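PDB 3H9X: MmcQ/YjbR family DNA-binding protein from Pseudomonas syringae pv. tomato, which is not functionally characterised in detail but has a "double wing" fold and probably binds DNA. Local coordinates for residues F25-V30 with L43-A48; W39-M44 with I62-Q67. All coordinates share one frame; numbering follows the deposited sequence.

Contact 1: residues F25-V30 with L43-A48; sequences FPDYAV and LMDIPA
Tyr-28 lays its ring against Met-44, modelled as selenomethionine, in the closely packed part of this contact. Met-44 CG sits over the centre of one ring face, 3.9 Å from the centroid and 13° off the normal, a CH-pi contact. The selenium follows over the same face at 4.5 Å from that centroid, which makes the pair a Met-aromatic contact. Phe-25 CB lies over the opposite face, toward the rim, and Trp-22 also packs on Tyr-28. A chi1 of -64° sets Tyr-28 CG anti to the carbonyl carbon, and at the ring's edge CE2 lies 3.3 Å from Asp-45 O. Beside the ring, Ala-29 and Leu-43 form a hydrogen-bonded antiparallel pair of the beta hairpin made by strands 29-32 and 39-47: Ala-29 N reaches Leu-43 O at 2.8 Å, and Leu-43 N returns to Ala-29 O at 2.7 Å.

The looser, partly solvent-exposed side holds Asp-27 and Asp-45, whose side chains point the same way with OD1 of Asp-27 3.7 Å from OD2 of Asp-45. This proximity of like charges is probably eased by the salt bridge from Asp-45 to Arg-58. Around the contact, helix 3-13 meets Leu-43, and strand 58-65 flanks strand 39-47.

Contact 2: residues W39-M44 with I62-Q67; sequences WYALLM and IDLKVQ
The beta hairpin of strands 39-47 and 58-65 is joined here by the hydrogen-bonded antiparallel pair of Leu-42 and Asp-63. Leu-42 N meets Asp-63 O at 2.9 Å, and in return Asp-63 N reaches Leu-42 O at 2.7 Å. On the face that carries these two side chains, Leu-42 CB lies 3.6 Å from Asp-63 CB. A bend at chi3 (-84°) carries Met-44 CE to the carboxylate, 3.6 Å from Asp-63 OD1. Asp-63 is buried, and its OD1 is satisfied by a hydrogen bond with Thr-93 OG1 on strand 91-95.

The other face is apolar. Leu-43 CD1 crosses to Ile-62 CG2 at 3.6 Å, while Leu-64 CD1 approaches Ala-41 CB at 4.2 Å. Helix 3-13 packs on Ala-41, Leu-43 and Ile-62, and helix 102-115 on Ile-62 and Leu-64, so both helices share one side of the sheet. On its other edge, toward strand 29-32, strand 39-47 has a classic beta bulge, where Tyr-40 and Ala-41 are both set against Phe-31. A helix-covered antiparallel sheet of this kind belongs to the alpha-beta architecture of the YjbR family, reported for this protein as a "double wing" DNA-binding motif.

From the N terminus, helix 3-13 and a long loop lead into 25-30; contact 1 closes the first hairpin when 43-48 returns beside it. Contact 2 closes the second when 62-67 comes back against 39-44, so that strands 29-32, 39-47 and 58-65 form a meander. The two closures follow one another along the chain and neither nests within the other. They share Leu-43 and Met-44, because strand 39-47 lies between strands 29-32 and 58-65. The contacts also touch directly, Val-30 CG1 packing 3.7 Å from Trp-39 CZ3. Together they tie the outermost strand 29-32 to strand 58-65, beyond which strand 91-95 continues the sheet.

Contact 1: residues F25-V30 with L43-A48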
ATOM      1  N   PHE A  25      15.935  -4.746  -3.477  1.00 41.38           N
ATOM      2  CA  PHE A  25      15.077  -4.560  -2.313  1.00 47.77           C
ATOM      3  C   PHE A  25      14.231  -5.792  -2.010  1.00 47.29           C
ATOM      4  O   PHE A  25      13.106  -5.907  -2.488  1.00 49.62           O
ATOM      5  CB  PHE A  25      14.162  -3.357  -2.523  1.00 51.99           C
ATOM      6  CG  PHE A  25      14.898  -2.089  -2.811  1.00 57.51           C
ATOM      7  CD1 PHE A  25      15.357  -1.813  -4.093  1.00 62.46           C
ATOM      8  CD2 PHE A  25      15.165  -1.183  -1.797  1.00 57.43           C
ATOM      9  CE1 PHE A  25      16.070  -0.650  -4.355  1.00 68.36           C
ATOM     10  CE2 PHE A  25      15.876  -0.020  -2.050  1.00 61.00           C
ATOM     11  CZ  PHE A  25      16.330   0.247  -3.329  1.00 62.55           C
ATOM     12  N   PRO A  26      14.761  -6.721  -1.195  1.00 40.64           N
ATOM     13  CA  PRO A  26      14.065  -7.953  -0.821  1.00 41.07           C
ATOM     14  C   PRO A  26      12.729  -7.708  -0.134  1.00 46.35           C
ATOM     15  O   PRO A  26      11.836  -8.544  -0.195  1.00 42.18           O
ATOM     16  CB  PRO A  26      15.060  -8.635   0.113  1.00 35.63           C
ATOM     17  CG  PRO A  26      16.370  -8.139  -0.376  1.00 36.70           C
ATOM     18  CD  PRO A  26      16.093  -6.682  -0.570  1.00 35.19           C
ATOM     19  N   ASP A  27      12.602  -6.562   0.523  1.00 49.15           N
ATOM     20  CA  ASP A  27      11.383  -6.218   1.243  1.00 54.02           C
ATOM     21  C   ASP A  27      10.235  -5.763   0.399  1.00 51.76           C
ATOM     22  O   ASP A  27       9.085  -6.131   0.655  1.00 56.81           O
ATOM     23  CB  ASP A  27      11.654  -5.132   2.256  1.00 56.64           C
ATOM     24  CG  ASP A  27      12.363  -5.657   3.439  1.00 65.46           C
ATOM     25  OD1 ASP A  27      12.656  -4.854   4.345  1.00 77.61           O
ATOM     26  OD2 ASP A  27      12.620  -6.888   3.463  1.00 67.95           O
ATOM     27  N   TYR A  28      10.530  -4.921  -0.580  1.00 45.48           N
ATOM     28  CA  TYR A  28       9.488  -4.430  -1.457  1.00 37.06           C
ATOM     29  C   TYR A  28       8.760  -5.635  -2.041  1.00 33.51           C
ATOM     30  O   TYR A  28       9.386  -6.529  -2.593  1.00 38.14           O
ATOM     31  CB  TYR A  28      10.099  -3.573  -2.566  1.00 35.15           C
ATOM     32  CG  TYR A  28      10.775  -2.312  -2.073  1.00 32.69           C
ATOM     33  CD1 TYR A  28      11.044  -1.260  -2.942  1.00 34.56           C
ATOM     34  CD2 TYR A  28      11.118  -2.158  -0.735  1.00 35.18           C
ATOM     35  CE1 TYR A  28      11.636  -0.080  -2.482  1.00 45.20           C
ATOM     36  CE2 TYR A  28      11.708  -0.988  -0.268  1.00 44.61           C
ATOM     37  CZ  TYR A  28      11.962   0.047  -1.140  1.00 47.44           C
ATOM     38  OH  TYR A  28      12.521   1.207  -0.654  1.00 47.62           O
ATOM     39  N   ALA A  29       7.439  -5.665  -1.896  1.00 33.89           N
ATOM     40  CA  ALA A  29       6.634  -6.765  -2.407  1.00 28.21           C
ATOM     41  C   ALA A  29       5.390  -6.223  -3.085  1.00 32.15           C
ATOM     42  O   ALA A  29       4.732  -5.339  -2.551  1.00 39.90           O
ATOM     43  CB  ALA A  29       6.234  -7.683  -1.273  1.00 36.18           C
ATOM     44  N   VAL A  30       5.068  -6.741  -4.268  1.00 33.62           N
ATOM     45  CA  VAL A  30       3.872  -6.290  -4.979  1.00 39.92           C
ATOM     46  C   VAL A  30       2.796  -7.372  -4.969  1.00 38.07           C
ATOM     47  O   VAL A  30       3.093  -8.555  -4.830  1.00 34.91           O
ATOM     48  CB  VAL A  30       4.175  -5.852  -6.467  1.00 43.25           C
ATOM     49  CG1 VAL A  30       5.299  -4.839  -6.501  1.00 40.38           C
ATOM     50  CG2 VAL A  30       4.500  -7.039  -7.328  1.00 41.64           C
ATOM     51  N   LEU A  43       3.904  -3.155  -1.179  1.00 38.67           N
ATOM     52  CA  LEU A  43       4.420  -3.167   0.176  1.00 33.35           C
ATOM     53  C   LEU A  43       5.878  -2.752   0.124  1.00 33.94           C
ATOM     54  O   LEU A  43       6.640  -3.299  -0.664  1.00 34.18           O
ATOM     55  CB  LEU A  43       4.307  -4.576   0.750  1.00 35.45           C
ATOM     56  CG  LEU A  43       4.890  -4.820   2.130  1.00 25.90           C
ATOM     57  CD1 LEU A  43       4.092  -4.054   3.132  1.00 16.98           C
ATOM     58  CD2 LEU A  43       4.884  -6.296   2.436  1.00 21.63           C
HETATM   59  N   MSE A  44       6.263  -1.785   0.953  1.00 40.06           N
HETATM   60  CA  MSE A  44       7.644  -1.316   0.998  1.00 38.58           C
HETATM   61  C   MSE A  44       8.087  -0.904   2.379  1.00 39.64           C
HETATM   62  O   MSE A  44       7.292  -0.467   3.198  1.00 41.39           O
HETATM   63  CB  MSE A  44       7.837  -0.101   0.104  1.00 40.25           C
HETATM   64  CG  MSE A  44       7.597  -0.321  -1.362  1.00 53.35           C
HETATM   65 SE   MSE A  44       7.757   1.376  -2.333  1.00 70.45          SE
HETATM   66  CE  MSE A  44       5.968   2.044  -2.060  1.00 63.52           C
ATOM     67  N   ASP A  45       9.385  -1.025   2.607  1.00 41.38           N
ATOM     68  CA  ASP A  45      10.016  -0.624   3.851  1.00 39.09           C
ATOM     69  C   ASP A  45      10.866   0.578   3.450  1.00 40.04           C
ATOM     70  O   ASP A  45      11.870   0.410   2.763  1.00 41.33           O
ATOM     71  CB  ASP A  45      10.917  -1.739   4.357  1.00 42.60           C
ATOM     72  CG  ASP A  45      11.753  -1.314   5.539  1.00 50.69           C
ATOM     73  OD1 ASP A  45      11.156  -0.997   6.594  1.00 44.61           O
ATOM     74  OD2 ASP A  45      13.001  -1.304   5.412  1.00 48.96           O
ATOM     75  N   ILE A  46      10.476   1.779   3.868  1.00 38.70           N
ATOM     76  CA  ILE A  46      11.216   2.981   3.474  1.00 38.96           C
ATOM     77  C   ILE A  46      11.608   3.920   4.608  1.00 39.40           C
ATOM     78  O   ILE A  46      11.093   3.818   5.725  1.00 38.13           O
ATOM     79  CB  ILE A  46      10.408   3.830   2.456  1.00 37.49           C
ATOM     80  CG1 ILE A  46       9.101   4.301   3.103  1.00 39.17           C
ATOM     81  CG2 ILE A  46      10.126   3.015   1.210  1.00 34.03           C
ATOM     82  CD1 ILE A  46       8.354   5.357   2.320  1.00 43.78           C
ATOM     83  N   PRO A  47      12.543   4.850   4.331  1.00 40.00           N
ATOM     84  CA  PRO A  47      12.989   5.816   5.337  1.00 38.22           C
ATOM     85  C   PRO A  47      11.826   6.778   5.629  1.00 42.94           C
ATOM     86  O   PRO A  47      11.256   7.361   4.713  1.00 50.12           O
ATOM     87  CB  PRO A  47      14.155   6.518   4.641  1.00 36.13           C
ATOM     88  CG  PRO A  47      14.695   5.461   3.735  1.00 28.85           C
ATOM     89  CD  PRO A  47      13.439   4.884   3.156  1.00 41.74           C
ATOM     90  N   ALA A  48      11.470   6.936   6.898  1.00 43.69           N
ATOM     91  CA  ALA A  48      10.373   7.810   7.272  1.00 43.85           C
ATOM     92  C   ALA A  48      10.389   9.136   6.503  1.00 51.55           C
ATOM     93  O   ALA A  48       9.340   9.608   6.038  1.00 60.08           O
ATOM     94  CB  ALA A  48      10.405   8.066   8.774  1.00 43.02           C
TER

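Contact 2: residues W39-M44 with I62-Q67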
ATOM      1  N   TRP A  39      -0.867  -4.650 -10.655  1.00 40.55           N
ATOM      2  CA  TRP A  39      -0.548  -4.423  -9.251  1.00 36.30           C
ATOM      3  C   TRP A  39      -1.706  -3.719  -8.586  1.00 36.45           C
ATOM      4  O   TRP A  39      -2.256  -2.782  -9.154  1.00 41.41           O
ATOM      5  CB  TRP A  39       0.679  -3.522  -9.122  1.00 34.64           C
ATOM      6  CG  TRP A  39       1.940  -4.080  -9.687  1.00 44.77           C
ATOM      7  CD1 TRP A  39       2.085  -5.234 -10.419  1.00 47.81           C
ATOM      8  CD2 TRP A  39       3.247  -3.523  -9.554  1.00 42.70           C
ATOM      9  NE1 TRP A  39       3.400  -5.423 -10.740  1.00 40.81           N
ATOM     10  CE2 TRP A  39       4.138  -4.387 -10.224  1.00 39.33           C
ATOM     11  CE3 TRP A  39       3.758  -2.372  -8.930  1.00 41.81           C
ATOM     12  CZ2 TRP A  39       5.512  -4.137 -10.291  1.00 40.44           C
ATOM     13  CZ3 TRP A  39       5.121  -2.128  -8.996  1.00 33.25           C
ATOM     14  CH2 TRP A  39       5.981  -3.006  -9.671  1.00 29.83           C
ATOM     15  N   TYR A  40      -2.072  -4.157  -7.386  1.00 30.34           N
ATOM     16  CA  TYR A  40      -3.159  -3.514  -6.660  1.00 29.19           C
ATOM     17  C   TYR A  40      -2.707  -3.185  -5.240  1.00 24.17           C
ATOM     18  O   TYR A  40      -3.456  -2.628  -4.456  1.00 26.00           O
ATOM     19  CB  TYR A  40      -4.408  -4.420  -6.669  1.00 34.72           C
ATOM     20  CG  TYR A  40      -4.324  -5.681  -5.826  1.00 39.17           C
ATOM     21  CD1 TYR A  40      -4.551  -5.637  -4.449  1.00 44.29           C
ATOM     22  CD2 TYR A  40      -4.019  -6.916  -6.403  1.00 31.64           C
ATOM     23  CE1 TYR A  40      -4.475  -6.792  -3.658  1.00 50.99           C
ATOM     24  CE2 TYR A  40      -3.939  -8.081  -5.617  1.00 46.76           C
ATOM     25  CZ  TYR A  40      -4.167  -8.007  -4.241  1.00 43.64           C
ATOM     26  OH  TYR A  40      -4.069  -9.128  -3.440  1.00 46.45           O
ATOM     27  N   ALA A  41      -1.453  -3.515  -4.949  1.00 28.57           N
ATOM     28  CA  ALA A  41      -0.850  -3.300  -3.641  1.00 31.83           C
ATOM     29  C   ALA A  41       0.685  -3.353  -3.724  1.00 33.98           C
ATOM     30  O   ALA A  41       1.253  -4.291  -4.294  1.00 20.54           O
ATOM     31  CB  ALA A  41      -1.352  -4.362  -2.671  1.00 22.08           C
ATOM     32  N   LEU A  42       1.343  -2.342  -3.154  1.00 38.04           N
ATOM     33  CA  LEU A  42       2.805  -2.246  -3.140  1.00 38.58           C
ATOM     34  C   LEU A  42       3.294  -2.098  -1.695  1.00 43.44           C
ATOM     35  O   LEU A  42       3.127  -1.045  -1.069  1.00 50.11           O
ATOM     36  CB  LEU A  42       3.267  -1.022  -3.932  1.00 38.09           C
ATOM     37  CG  LEU A  42       4.571  -1.047  -4.744  1.00 37.03           C
ATOM     38  CD1 LEU A  42       5.001   0.394  -4.961  1.00 40.07           C
ATOM     39  CD2 LEU A  42       5.673  -1.818  -4.048  1.00 22.32           C
ATOM     40  N   LEU A  43       3.904  -3.155  -1.179  1.00 38.67           N
ATOM     41  CA  LEU A  43       4.420  -3.167   0.176  1.00 33.35           C
ATOM     42  C   LEU A  43       5.878  -2.752   0.124  1.00 33.94           C
ATOM     43  O   LEU A  43       6.640  -3.299  -0.664  1.00 34.18           O
ATOM     44  CB  LEU A  43       4.307  -4.576   0.750  1.00 35.45           C
ATOM     45  CG  LEU A  43       4.890  -4.820   2.130  1.00 25.90           C
ATOM     46  CD1 LEU A  43       4.092  -4.054   3.132  1.00 16.98           C
ATOM     47  CD2 LEU A  43       4.884  -6.296   2.436  1.00 21.63           C
HETATM   48  N   MSE A  44       6.263  -1.785   0.953  1.00 40.06           N
HETATM   49  CA  MSE A  44       7.644  -1.316   0.998  1.00 38.58           C
HETATM   50  C   MSE A  44       8.087  -0.904   2.379  1.00 39.64           C
HETATM   51  O   MSE A  44       7.292  -0.467   3.198  1.00 41.39           O
HETATM   52  CB  MSE A  44       7.837  -0.101   0.104  1.00 40.25           C
HETATM   53  CG  MSE A  44       7.597  -0.321  -1.362  1.00 53.35           C
HETATM   54 SE   MSE A  44       7.757   1.376  -2.333  1.00 70.45          SE
HETATM   55  CE  MSE A  44       5.968   2.044  -2.060  1.00 63.52           C
ATOM     56  N   ILE A  62       2.117   0.646   2.471  1.00 28.59           N
ATOM     57  CA  ILE A  62       1.548  -0.074   1.344  1.00 30.82           C
ATOM     58  C   ILE A  62       0.916   0.959   0.434  1.00 31.53           C
ATOM     59  O   ILE A  62       0.307   1.930   0.896  1.00 25.27           O
ATOM     60  CB  ILE A  62       0.451  -1.075   1.721  1.00 23.53           C
ATOM     61  CG1 ILE A  62      -0.585  -0.394   2.597  1.00 30.21           C
ATOM     62  CG2 ILE A  62       1.071  -2.309   2.345  1.00 30.91           C
ATOM     63  CD1 ILE A  62      -1.834  -1.186   2.786  1.00 29.32           C
ATOM     64  N   ASP A  63       1.083   0.755  -0.868  1.00 35.31           N
ATOM     65  CA  ASP A  63       0.516   1.647  -1.861  1.00 34.25           C
ATOM     66  C   ASP A  63      -0.693   0.963  -2.443  1.00 29.29           C
ATOM     67  O   ASP A  63      -0.641  -0.214  -2.808  1.00 32.85           O
ATOM     68  CB  ASP A  63       1.544   1.959  -2.931  1.00 37.15           C
ATOM     69  CG  ASP A  63       2.408   3.142  -2.554  1.00 44.76           C
ATOM     70  OD1 ASP A  63       2.675   3.340  -1.345  1.00 48.88           O
ATOM     71  OD2 ASP A  63       2.838   3.874  -3.459  1.00 50.16           O
ATOM     72  N   LEU A  64      -1.781   1.720  -2.506  1.00 22.25           N
ATOM     73  CA  LEU A  64      -3.064   1.241  -2.998  1.00 31.35           C
ATOM     74  C   LEU A  64      -3.605   2.178  -4.063  1.00 30.30           C
ATOM     75  O   LEU A  64      -3.340   3.370  -4.029  1.00 33.98           O
ATOM     76  CB  LEU A  64      -4.047   1.145  -1.822  1.00 31.51           C
ATOM     77  CG  LEU A  64      -4.175  -0.179  -1.050  1.00 41.33           C
ATOM     78  CD1 LEU A  64      -2.832  -0.853  -0.871  1.00 30.51           C
ATOM     79  CD2 LEU A  64      -4.829   0.093   0.295  1.00 41.68           C
ATOM     80  N   LYS A  65      -4.361   1.646  -5.013  1.00 39.73           N
ATOM     81  CA  LYS A  65      -4.918   2.479  -6.079  1.00 41.26           C
ATOM     82  C   LYS A  65      -6.306   2.960  -5.697  1.00 38.41           C
ATOM     83  O   LYS A  65      -7.110   2.209  -5.154  1.00 36.67           O
ATOM     84  CB  LYS A  65      -4.986   1.679  -7.378  1.00 50.45           C
ATOM     85  CG  LYS A  65      -5.288   2.480  -8.634  1.00 56.39           C
ATOM     86  CD  LYS A  65      -5.387   1.525  -9.828  1.00 61.77           C
ATOM     87  CE  LYS A  65      -4.605   2.017 -11.042  1.00 63.58           C
ATOM     88  NZ  LYS A  65      -5.003   3.383 -11.484  1.00 64.12           N
ATOM     89  N   VAL A  66      -6.590   4.221  -5.969  1.00 39.31           N
ATOM     90  CA  VAL A  66      -7.895   4.758  -5.637  1.00 35.37           C
ATOM     91  C   VAL A  66      -8.390   5.600  -6.791  1.00 40.87           C
ATOM     92  O   VAL A  66      -7.669   5.813  -7.769  1.00 44.60           O
ATOM     93  CB  VAL A  66      -7.847   5.623  -4.357  1.00 38.06           C
ATOM     94  CG1 VAL A  66      -7.263   4.808  -3.200  1.00 43.08           C
ATOM     95  CG2 VAL A  66      -7.017   6.863  -4.584  1.00 35.22           C
ATOM     96  N   GLN A  67      -9.630   6.057  -6.692  1.00 44.37           N
ATOM     97  CA  GLN A  67     -10.200   6.901  -7.729  1.00 45.08           C
ATOM     98  C   GLN A  67      -9.651   8.313  -7.553  1.00 45.84           C
ATOM     99  O   GLN A  67      -9.686   8.878  -6.461  1.00 44.18           O
ATOM    100  CB  GLN A  67     -11.715   6.892  -7.626  1.00 49.32           C
ATOM    101  CG  GLN A  67     -12.319   5.543  -7.930  1.00 60.95           C
ATOM    102  CD  GLN A  67     -13.367   5.142  -6.913  1.00 76.15           C
ATOM    103  OE1 GLN A  67     -14.421   5.773  -6.800  1.00 73.11           O
ATOM    104  NE2 GLN A  67     -13.077   4.089  -6.150  1.00 79.39           N
TER